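Local coordinates for protein type III effector NopAA (PDB 6SDU) that hydrolyses xyloglucan as a secreted type III effector of a symbiotic rhizobium, and belongs to the glycosyl hydrolase 12 (cellulase H) family, at residues 31-36 / 52-58; 78-84 / 206-212; 123-129 / 179-185. The contacts are given in a common frame with arbitrary orientation. Residues are numbered along the deposited sequence.

Contact 1: residues 31-36 / 52-58; sequences RDGYSW and VSGVNRW
Two beta hairpin ends, one from each sheet of the GH12 beta sandwich, pack side chain to side chain here. No hydrogen bond joins them. The nearest CA pairs are Tyr34 with Val55 at 6.7 Å and Trp36 with Val52 at 7.9 Å. A type I' turn from Arg31 to Tyr34 closes the first hairpin, with Tyr34 N to Arg31 O at 3.0 Å. Gly33 has phi 86°, where a CB would strike the preceding carbonyl. The second hairpin has a type I turn from Gly54 to Arg57 and a classic bulge, with Ser53 and Gly54 both facing Arg57. Trp36 (m rotamer, chi2 -97°) is buried between the two sheets. Its indole takes Val52 CG2 over one face, 3.6 Å from the five-membered ring centroid, a CH-pi contact. Its edge meets the face of Trp58 (p rotamer) in a T-shaped pair, five-membered ring centroids 4.7 Å apart and planes at 70°. Trp36 CZ2 lies 3.2 Å from Val55 O. Val55 CG1 is 4.0 Å from Arg31 CG.

Contact 2: residues 78-84 / 206-212; sequences FNIGKPL and DIEVGSV
Backbone hydrogen bonds join residues 78-84 to residues 206-212 as antiparallel neighbours. The strand axes are 4.3 Å apart at closest approach, with directions at 173°. Phe78 and Val212 form a hydrogen-bonded pair: Phe78 N to Val212 O is 2.8 Å and Val212 N to Phe78 O is 2.9 Å. Ile80 N reaches Gly210 O at 2.8 Å. Val209 O then takes two donors, Lys82 N at 3.2 Å and Gly81 N at 2.7 Å, the latter weak. Val209 N returns to Lys82 O at 2.8 Å, and Leu84 N bonds to Ile207 O at 2.8 Å. The double pairing shifts the register by one residue between Asn79 and Lys82. Gly81 takes phi 63° and psi 46°, while Ile80 has psi -64°. Asn79 with Ser211 and Pro83 with Glu208 are non-hydrogen-bonded pairs, CA to CA 4.6 and 3.9 Å.

Asp206 turns its carboxylate to Ser85, just past the first strand. On the face of Val209 and Val212, Ile80 (m, m) sets its CG1 3.9 Å from Val209 CG1 and 4.0 Å from Val212 CG2. Leu84 CB is 3.9 Å from Ile207 CG2. Leu195 and Ile191 of helix 191-200 meet this face, Leu195 on Val209 and Leu84, Ile191 on Val212. Leu90 packs on Ile80 and Val209. Asn79, Pro83, Glu208 and Ser211 point to the other face. Gly210 and Ser211 both face Trp111 in a classic bulge. Gly81 and Lys82 opposite Val209 make a G1 beta bulge, set in the larger sheet of the GH12 beta sandwich.

Contact 3: residues 123-129 / 179-185; sequences TNYTGNS and LRTSKTN
Leu179, last residue but one of strand 174-180, lies over one face of the Tyr125 ring, its CD2 3.9 Å from Tyr125 CE2. The strand ends at Arg180, whose O accepts a hydrogen bond from Tyr125 OH at 2.7 Å. The Arg180 side chain folds back on its own segment, NE to Ser182 O at 2.6 Å. A water links Thr181 O (2.8 Å) to Ser129 OG (2.9 Å). Lys183 (m, then an extended chain) lies over the opposite face of Tyr125 from Leu179. Its CE is 3.9 Å from the ring centroid, a CH-pi contact, and its NZ is 4.7 Å from it, a cation-pi contact. Lys183 NZ bonds to Tyr125 O at 2.7 Å and Gly127 O at 2.8 Å, and thus bridges these two carbonyls. Thr184 N bonds to Thr123 O at 3.1 Å. Asn185 OD1 accepts from Asn124 ND2 at 2.9 Å, and a second water accepts from both amides, 3.2 Å from Asn124 ND2 and 3.0 Å from Asn185 ND2.

The contact joins the ends of strands 117-125 and 174-180, parallel neighbours in the larger, otherwise antiparallel sheet of the GH12 sandwich. The first segment turns a corner at Thr123 and Asn124. Trp122, just before it, lines the glucose pocket, and the Leu179 side chain is about 8 Å from a bound glucose. Phe165 of strand 160-168 touches Leu179. Gln96 of strand 90-97 bonds to Asn185 OD1, and Thr123 OG1 reaches Tyr214 of strand 208-218.

In the fold
All three contacts reach the larger sheet of the sandwich, and all are partly buried. Contact 1 joins its edge region to the other sheet by aromatic and aliphatic packing. Contact 2 lies within the sheet and relies on main-chain hydrogen bonds. Contact 3 involves the segments that leave two neighbouring strands, and side chains supply most of its hydrogen bonds. Contacts 1 and 2 touch, on the neighbouring strands 34-40 and 72-83: Tyr34 CZ is 3.7 Å from Phe78 CD2. Contact 3 lies across the chain's centre from contact 2, with nearest atoms about 11 Å apart. Its residues 123-129 follow directly on Trp122 of the glucose pocket, and the Leu179 side chain is about 8 Å from the sugar.

Contact 1: residues 31-36 / 52-58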
loop_
_atom_site.group_PDB
_atom_site.type_symbol
_atom_site.label_atom_id
_atom_site.label_comp_id
_atom_site.label_asym_id
_atom_site.label_seq_id
_atom_site.Cartn_x
_atom_site.Cartn_y
_atom_site.Cartn_z
ATOM N N ARG A 31 6.630 14.996 10.179
ATOM C CA ARG A 31 7.518 15.095 11.332
ATOM C C ARG A 31 8.673 14.110 11.148
ATOM O O ARG A 31 8.435 12.941 10.823
ATOM C CB ARG A 31 6.784 14.815 12.657
ATOM C CG ARG A 31 7.736 14.913 13.858
ATOM C CD ARG A 31 7.017 15.080 15.179
ATOM N NE ARG A 31 6.202 16.296 15.231
ATOM C CZ ARG A 31 5.514 16.690 16.307
ATOM N NH1 ARG A 31 5.499 15.926 17.410
ATOM N NH2 ARG A 31 4.801 17.818 16.257
ATOM N N ASP A 32 9.912 14.604 11.252
ATOM C CA ASP A 32 11.120 13.762 11.240
ATOM C C ASP A 32 11.213 12.863 10.015
ATOM O O ASP A 32 11.574 11.686 10.120
ATOM C CB ASP A 32 11.223 12.893 12.502
ATOM C CG ASP A 32 11.502 13.692 13.762
ATOM O OD1 ASP A 32 12.018 14.826 13.664
ATOM O OD2 ASP A 32 11.234 13.158 14.862
ATOM N N GLY A 33 10.895 13.394 8.840
ATOM C CA GLY A 33 11.005 12.572 7.647
ATOM C C GLY A 33 9.796 11.721 7.316
ATOM O O GLY A 33 9.779 11.086 6.252
ATOM N N TYR A 34 8.823 11.616 8.214
ATOM C CA TYR A 34 7.602 10.888 7.918
ATOM C C TYR A 34 6.521 11.911 7.616
ATOM O O TYR A 34 6.482 12.984 8.229
ATOM C CB TYR A 34 7.181 9.994 9.091
ATOM C CG TYR A 34 8.082 8.800 9.363
ATOM C CD1 TYR A 34 9.277 8.941 10.076
ATOM C CD2 TYR A 34 7.725 7.520 8.935
ATOM C CE1 TYR A 34 10.096 7.842 10.339
ATOM C CE2 TYR A 34 8.538 6.418 9.194
ATOM C CZ TYR A 34 9.724 6.584 9.893
ATOM O OH TYR A 34 10.531 5.492 10.141
ATOM N N SER A 35 5.655 11.597 6.664
ATOM C CA SER A 35 4.487 12.428 6.422
ATOM C C SER A 35 3.245 11.551 6.388
ATOM O O SER A 35 3.312 10.350 6.096
ATOM C CB SER A 35 4.624 13.266 5.137
ATOM O OG SER A 35 4.683 12.454 3.987
ATOM N N TRP A 36 2.117 12.151 6.761
ATOM C CA TRP A 36 0.824 11.474 6.787
ATOM C C TRP A 36 -0.150 12.245 5.909
ATOM O O TRP A 36 -0.202 13.478 5.984
ATOM C CB TRP A 36 0.294 11.364 8.217
ATOM C CG TRP A 36 1.130 10.465 9.121
ATOM C CD1 TRP A 36 0.892 9.142 9.427
ATOM C CD2 TRP A 36 2.315 10.832 9.844
ATOM N NE1 TRP A 36 1.867 8.670 10.281
ATOM C CE2 TRP A 36 2.745 9.684 10.561
ATOM C CE3 TRP A 36 3.054 12.018 9.961
ATOM C CZ2 TRP A 36 3.892 9.687 11.368
ATOM C CZ3 TRP A 36 4.181 12.027 10.771
ATOM C CH2 TRP A 36 4.594 10.862 11.460
ATOM N N VAL A 52 -2.544 11.010 14.228
ATOM C CA VAL A 52 -1.157 10.584 14.384
ATOM C C VAL A 52 -0.763 10.731 15.842
ATOM O O VAL A 52 -0.856 11.829 16.412
ATOM C CB VAL A 52 -0.207 11.384 13.488
ATOM C CG1 VAL A 52 1.208 10.881 13.688
ATOM C CG2 VAL A 52 -0.643 11.271 12.045
ATOM N N SER A 53 -0.308 9.637 16.447
ATOM C CA SER A 53 0.110 9.712 17.838
ATOM C C SER A 53 1.609 9.938 18.011
ATOM O O SER A 53 2.032 10.419 19.067
ATOM C CB SER A 53 -0.296 8.422 18.557
ATOM O OG SER A 53 0.090 8.488 19.907
ATOM N N GLY A 54 2.398 9.711 16.973
ATOM C CA GLY A 54 3.846 9.823 17.027
ATOM C C GLY A 54 4.389 9.285 15.723
ATOM O O GLY A 54 3.637 8.748 14.898
ATOM N N VAL A 55 5.713 9.392 15.554
ATOM C CA VAL A 55 6.279 9.112 14.227
ATOM C C VAL A 55 6.013 7.682 13.780
ATOM O O VAL A 55 5.860 7.415 12.581
ATOM C CB VAL A 55 7.799 9.415 14.193
ATOM C CG1 VAL A 55 8.044 10.892 14.025
ATOM C CG2 VAL A 55 8.477 8.917 15.445
ATOM N N ASN A 56 5.903 6.752 14.718
ATOM C CA ASN A 56 5.700 5.354 14.381
ATOM C C ASN A 56 4.271 4.840 14.564
ATOM O O ASN A 56 4.014 3.680 14.233
ATOM C CB ASN A 56 6.730 4.505 15.132
ATOM C CG ASN A 56 8.176 4.883 14.736
ATOM O OD1 ASN A 56 8.506 4.985 13.541
ATOM N ND2 ASN A 56 9.027 5.113 15.735
ATOM N N ARG A 57 3.334 5.633 15.091
ATOM C CA ARG A 57 2.005 5.108 15.418
ATOM C C ARG A 57 0.912 6.070 14.971
ATOM O O ARG A 57 0.896 7.231 15.379
ATOM C CB ARG A 57 1.867 4.844 16.917
ATOM C CG ARG A 57 0.525 4.287 17.313
ATOM C CD ARG A 57 0.393 4.228 18.815
ATOM N NE ARG A 57 1.155 3.114 19.368
ATOM C CZ ARG A 57 0.605 1.987 19.805
ATOM N NH1 ARG A 57 -0.716 1.839 19.756
ATOM N NH2 ARG A 57 1.372 1.013 20.289
ATOM N N TRP A 58 -0.040 5.549 14.193
ATOM C CA TRP A 58 -1.125 6.337 13.634
ATOM C C TRP A 58 -2.354 5.461 13.422
ATOM O O TRP A 58 -2.325 4.236 13.612
ATOM C CB TRP A 58 -0.703 7.033 12.332
ATOM C CG TRP A 58 -0.392 6.170 11.166
ATOM C CD1 TRP A 58 0.781 5.479 10.933
ATOM C CD2 TRP A 58 -1.210 5.970 10.004
ATOM N NE1 TRP A 58 0.711 4.837 9.713
ATOM C CE2 TRP A 58 -0.495 5.117 9.124
ATOM C CE3 TRP A 58 -2.470 6.436 9.617
ATOM C CZ2 TRP A 58 -1.006 4.723 7.879
ATOM C CZ3 TRP A 58 -2.993 6.013 8.399
ATOM C CH2 TRP A 58 -2.256 5.171 7.538
#

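Contact 2: residues 78-84 / 206-212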
loop_
_atom_site.group_PDB
_atom_site.type_symbol
_atom_site.label_atom_id
_atom_site.label_comp_id
_atom_site.label_asym_id
_atom_site.label_seq_id
_atom_site.Cartn_x
_atom_site.Cartn_y
_atom_site.Cartn_z
ATOM N N PHE A 78 7.471 7.900 3.482
ATOM C CA PHE A 78 8.873 8.110 3.834
ATOM C C PHE A 78 9.717 8.223 2.563
ATOM O O PHE A 78 9.746 7.298 1.742
ATOM C CB PHE A 78 9.373 6.949 4.712
ATOM C CG PHE A 78 10.754 7.167 5.328
ATOM C CD1 PHE A 78 11.908 6.736 4.678
ATOM C CD2 PHE A 78 10.890 7.766 6.581
ATOM C CE1 PHE A 78 13.172 6.915 5.256
ATOM C CE2 PHE A 78 12.144 7.949 7.162
ATOM C CZ PHE A 78 13.289 7.521 6.495
ATOM N N ASN A 79 10.453 9.321 2.432
ATOM C CA ASN A 79 11.254 9.572 1.238
ATOM C C ASN A 79 12.618 8.883 1.294
ATOM O O ASN A 79 13.283 8.874 2.337
ATOM C CB ASN A 79 11.451 11.073 1.053
ATOM C CG ASN A 79 11.213 11.504 -0.362
ATOM O OD1 ASN A 79 12.023 11.220 -1.250
ATOM N ND2 ASN A 79 10.095 12.197 -0.595
ATOM N N ILE A 80 13.016 8.277 0.166
ATOM C CA ILE A 80 14.329 7.632 0.015
ATOM C C ILE A 80 15.263 8.472 -0.863
ATOM O O ILE A 80 16.278 8.985 -0.392
ATOM C CB ILE A 80 14.185 6.197 -0.545
ATOM C CG1 ILE A 80 13.143 5.397 0.245
ATOM C CG2 ILE A 80 15.549 5.467 -0.553
ATOM C CD1 ILE A 80 13.494 5.179 1.683
ATOM N N GLY A 81 14.909 8.654 -2.133
ATOM C CA GLY A 81 15.699 9.434 -3.069
ATOM C C GLY A 81 17.094 8.905 -3.368
ATOM O O GLY A 81 18.060 9.677 -3.391
ATOM N N LYS A 82 17.215 7.606 -3.628
ATOM C CA LYS A 82 18.499 6.962 -3.872
ATOM C C LYS A 82 18.342 5.917 -4.969
ATOM O O LYS A 82 17.307 5.248 -5.033
ATOM C CB LYS A 82 19.038 6.268 -2.610
ATOM C CG LYS A 82 19.415 7.208 -1.484
ATOM C CD LYS A 82 19.751 6.470 -0.184
ATOM C CE LYS A 82 20.374 5.118 -0.441
ATOM N NZ LYS A 82 21.854 5.131 -0.255
ATOM N N PRO A 83 19.359 5.748 -5.826
ATOM C CA PRO A 83 19.334 4.636 -6.784
ATOM C C PRO A 83 19.364 3.296 -6.073
ATOM O O PRO A 83 19.981 3.133 -5.014
ATOM C CB PRO A 83 20.623 4.832 -7.598
ATOM C CG PRO A 83 21.005 6.247 -7.387
ATOM C CD PRO A 83 20.580 6.553 -5.977
ATOM N N LEU A 84 18.683 2.322 -6.677
ATOM C CA LEU A 84 18.629 0.990 -6.085
ATOM C C LEU A 84 20.032 0.441 -5.835
ATOM O O LEU A 84 20.291 -0.187 -4.800
ATOM C CB LEU A 84 17.851 0.059 -7.003
ATOM C CG LEU A 84 17.619 -1.342 -6.477
ATOM C CD1 LEU A 84 16.962 -1.290 -5.081
ATOM C CD2 LEU A 84 16.726 -2.014 -7.483
ATOM N N ASP A 206 18.108 0.280 -13.027
ATOM C CA ASP A 206 18.591 0.832 -11.758
ATOM C C ASP A 206 17.705 2.028 -11.416
ATOM O O ASP A 206 18.009 3.196 -11.672
ATOM C CB ASP A 206 20.064 1.212 -11.829
ATOM C CG ASP A 206 20.633 1.583 -10.461
ATOM O OD1 ASP A 206 20.099 1.069 -9.449
ATOM O OD2 ASP A 206 21.613 2.363 -10.396
ATOM N N ILE A 207 16.554 1.693 -10.852
ATOM C CA ILE A 207 15.527 2.659 -10.503
ATOM C C ILE A 207 16.006 3.544 -9.356
ATOM O O ILE A 207 16.660 3.071 -8.411
ATOM C CB ILE A 207 14.286 1.826 -10.138
ATOM C CG1 ILE A 207 13.032 2.620 -9.906
ATOM C CG2 ILE A 207 14.553 0.979 -8.901
ATOM C CD1 ILE A 207 11.913 1.698 -9.424
ATOM N N GLU A 208 15.689 4.836 -9.418
ATOM C CA GLU A 208 15.896 5.711 -8.266
ATOM C C GLU A 208 14.650 5.629 -7.386
ATOM O O GLU A 208 13.574 6.088 -7.778
ATOM C CB GLU A 208 16.180 7.161 -8.653
ATOM C CG GLU A 208 16.628 7.913 -7.399
ATOM C CD GLU A 208 17.088 9.331 -7.619
ATOM O OE1 GLU A 208 18.194 9.505 -8.173
ATOM O OE2 GLU A 208 16.371 10.268 -7.186
ATOM N N VAL A 209 14.797 5.011 -6.217
ATOM C CA VAL A 209 13.708 4.827 -5.261
ATOM C C VAL A 209 13.305 6.180 -4.681
ATOM O O VAL A 209 14.112 6.867 -4.044
ATOM C CB VAL A 209 14.131 3.834 -4.167
ATOM C CG1 VAL A 209 13.007 3.566 -3.139
ATOM C CG2 VAL A 209 14.604 2.546 -4.822
ATOM N N GLY A 210 12.042 6.549 -4.871
ATOM C CA GLY A 210 11.503 7.827 -4.449
ATOM C C GLY A 210 10.831 7.767 -3.095
ATOM O O GLY A 210 11.332 8.334 -2.123
ATOM N N SER A 211 9.657 7.142 -3.023
ATOM C CA SER A 211 8.875 7.135 -1.796
ATOM C C SER A 211 8.459 5.725 -1.384
ATOM O O SER A 211 8.066 4.913 -2.226
ATOM C CB SER A 211 7.631 8.004 -1.988
ATOM O OG SER A 211 7.064 8.335 -0.742
ATOM N N VAL A 212 8.503 5.449 -0.082
ATOM C CA VAL A 212 7.934 4.235 0.491
ATOM C C VAL A 212 6.689 4.656 1.265
ATOM O O VAL A 212 6.784 5.442 2.214
ATOM C CB VAL A 212 8.920 3.491 1.409
ATOM C CG1 VAL A 212 8.179 2.397 2.192
ATOM C CG2 VAL A 212 10.021 2.860 0.608
#

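Contact 3: residues 123-129 / 179-185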
loop_
_atom_site.group_PDB
_atom_site.type_symbol
_atom_site.label_atom_id
_atom_site.label_comp_id
_atom_site.label_asym_id
_atom_site.label_seq_id
_atom_site.Cartn_x
_atom_site.Cartn_y
_atom_site.Cartn_z
ATOM N N THR A 123 -0.466 -6.556 2.363
ATOM C CA THR A 123 -0.251 -7.422 3.526
ATOM C C THR A 123 -1.535 -8.075 4.036
ATOM O O THR A 123 -1.501 -9.231 4.450
ATOM C CB THR A 123 0.407 -6.643 4.667
ATOM O OG1 THR A 123 -0.465 -5.578 5.104
ATOM C CG2 THR A 123 1.755 -6.093 4.221
ATOM N N ASN A 124 -2.653 -7.344 4.086
ATOM C CA ASN A 124 -3.938 -7.893 4.523
ATOM C C ASN A 124 -5.005 -7.200 3.687
ATOM O O ASN A 124 -4.884 -6.008 3.386
ATOM C CB ASN A 124 -4.193 -7.691 6.031
ATOM C CG ASN A 124 -5.281 -8.632 6.592
ATOM O OD1 ASN A 124 -5.897 -9.429 5.868
ATOM N ND2 ASN A 124 -5.527 -8.520 7.887
ATOM N N TYR A 125 -5.998 -7.960 3.240
ATOM C CA TYR A 125 -6.968 -7.419 2.296
ATOM C C TYR A 125 -8.234 -8.263 2.379
ATOM O O TYR A 125 -8.252 -9.328 3.000
ATOM C CB TYR A 125 -6.383 -7.365 0.874
ATOM C CG TYR A 125 -5.576 -8.602 0.454
ATOM C CD1 TYR A 125 -4.253 -8.802 0.900
ATOM C CD2 TYR A 125 -6.121 -9.543 -0.403
ATOM C CE1 TYR A 125 -3.527 -9.917 0.519
ATOM C CE2 TYR A 125 -5.398 -10.662 -0.794
ATOM C CZ TYR A 125 -4.112 -10.851 -0.331
ATOM O OH TYR A 125 -3.420 -11.962 -0.727
ATOM N N THR A 126 -9.310 -7.754 1.790
ATOM C CA THR A 126 -10.580 -8.472 1.844
ATOM C C THR A 126 -10.804 -9.408 0.668
ATOM O O THR A 126 -11.818 -10.097 0.664
ATOM C CB THR A 126 -11.764 -7.497 1.885
ATOM O OG1 THR A 126 -11.679 -6.613 0.759
ATOM C CG2 THR A 126 -11.741 -6.713 3.139
ATOM N N GLY A 127 -9.981 -9.334 -0.378
ATOM C CA GLY A 127 -10.037 -10.247 -1.507
ATOM C C GLY A 127 -9.135 -11.442 -1.268
ATOM O O GLY A 127 -8.767 -11.743 -0.132
ATOM N N ASN A 128 -8.799 -12.167 -2.344
ATOM C CA ASN A 128 -7.925 -13.340 -2.230
ATOM C C ASN A 128 -6.627 -13.164 -3.018
ATOM O O ASN A 128 -6.569 -12.400 -3.989
ATOM C CB ASN A 128 -8.632 -14.608 -2.696
ATOM C CG ASN A 128 -10.026 -14.760 -2.077
ATOM O OD1 ASN A 128 -11.019 -14.814 -2.798
ATOM N ND2 ASN A 128 -10.101 -14.797 -0.751
ATOM N N SER A 129 -5.588 -13.914 -2.607
ATOM C CA SER A 129 -4.270 -13.838 -3.244
ATOM C C SER A 129 -4.280 -14.292 -4.699
ATOM O O SER A 129 -3.340 -13.968 -5.433
ATOM C CB SER A 129 -3.237 -14.658 -2.461
ATOM O OG SER A 129 -3.526 -16.044 -2.510
ATOM N N LEU A 179 0.684 -9.686 -3.750
ATOM C CA LEU A 179 -0.327 -10.012 -2.748
ATOM C C LEU A 179 0.230 -11.157 -1.916
ATOM O O LEU A 179 0.584 -12.200 -2.467
ATOM C CB LEU A 179 -1.657 -10.423 -3.399
ATOM C CG LEU A 179 -2.658 -9.325 -3.753
ATOM C CD1 LEU A 179 -2.064 -8.291 -4.682
ATOM C CD2 LEU A 179 -3.934 -9.948 -4.372
ATOM N N ARG A 180 0.336 -10.958 -0.602
ATOM C CA ARG A 180 0.863 -12.019 0.248
ATOM C C ARG A 180 -0.056 -13.232 0.193
ATOM O O ARG A 180 -1.269 -13.114 0.398
ATOM C CB ARG A 180 1.001 -11.535 1.688
ATOM C CG ARG A 180 2.438 -11.357 2.113
ATOM C CD ARG A 180 2.547 -11.111 3.580
ATOM N NE ARG A 180 2.425 -12.363 4.299
ATOM C CZ ARG A 180 3.259 -12.755 5.244
ATOM N NH1 ARG A 180 4.279 -11.991 5.590
ATOM N NH2 ARG A 180 3.059 -13.908 5.842
ATOM N N THR A 181 0.533 -14.407 -0.074
ATOM C CA THR A 181 -0.260 -15.631 -0.148
ATOM C C THR A 181 -0.851 -15.984 1.203
ATOM O O THR A 181 -1.864 -16.688 1.261
ATOM C CB THR A 181 0.571 -16.794 -0.696
ATOM O OG1 THR A 181 1.710 -17.031 0.152
ATOM C CG2 THR A 181 1.021 -16.475 -2.120
ATOM N N SER A 182 -0.180 -15.599 2.291
ATOM C CA SER A 182 -0.725 -15.686 3.639
ATOM C C SER A 182 -0.844 -14.271 4.207
ATOM O O SER A 182 0.161 -13.568 4.349
ATOM C CB SER A 182 0.145 -16.579 4.531
ATOM O OG SER A 182 -0.534 -16.880 5.732
ATOM N N LYS A 183 -2.066 -13.843 4.509
ATOM C CA LYS A 183 -2.275 -12.506 5.049
ATOM C C LYS A 183 -1.732 -12.426 6.468
ATOM O O LYS A 183 -1.738 -13.414 7.211
ATOM C CB LYS A 183 -3.756 -12.151 5.052
ATOM C CG LYS A 183 -4.417 -12.173 3.685
ATOM C CD LYS A 183 -5.945 -12.266 3.837
ATOM C CE LYS A 183 -6.621 -12.243 2.470
ATOM N NZ LYS A 183 -8.079 -12.014 2.615
ATOM N N THR A 184 -1.223 -11.251 6.831
ATOM C CA THR A 184 -0.663 -11.036 8.165
ATOM C C THR A 184 -0.932 -9.600 8.600
ATOM O O THR A 184 -1.155 -8.707 7.764
ATOM C CB THR A 184 0.848 -11.344 8.181
ATOM O OG1 THR A 184 1.320 -11.466 9.537
ATOM C CG2 THR A 184 1.623 -10.235 7.448
ATOM N N ASN A 185 -0.932 -9.383 9.927
ATOM C CA ASN A 185 -1.070 -8.044 10.499
ATOM C C ASN A 185 0.198 -7.534 11.169
ATOM O O ASN A 185 0.169 -6.456 11.782
ATOM C CB ASN A 185 -2.237 -7.979 11.496
ATOM C CG ASN A 185 -3.588 -7.950 10.796
ATOM O OD1 ASN A 185 -3.750 -7.268 9.779
ATOM N ND2 ASN A 185 -4.563 -8.690 11.326
HETATM O O HOH W 1 -7.038 -10.002 10.274
HETATM O O HOH W 2 -3.027 -18.263 -0.724
#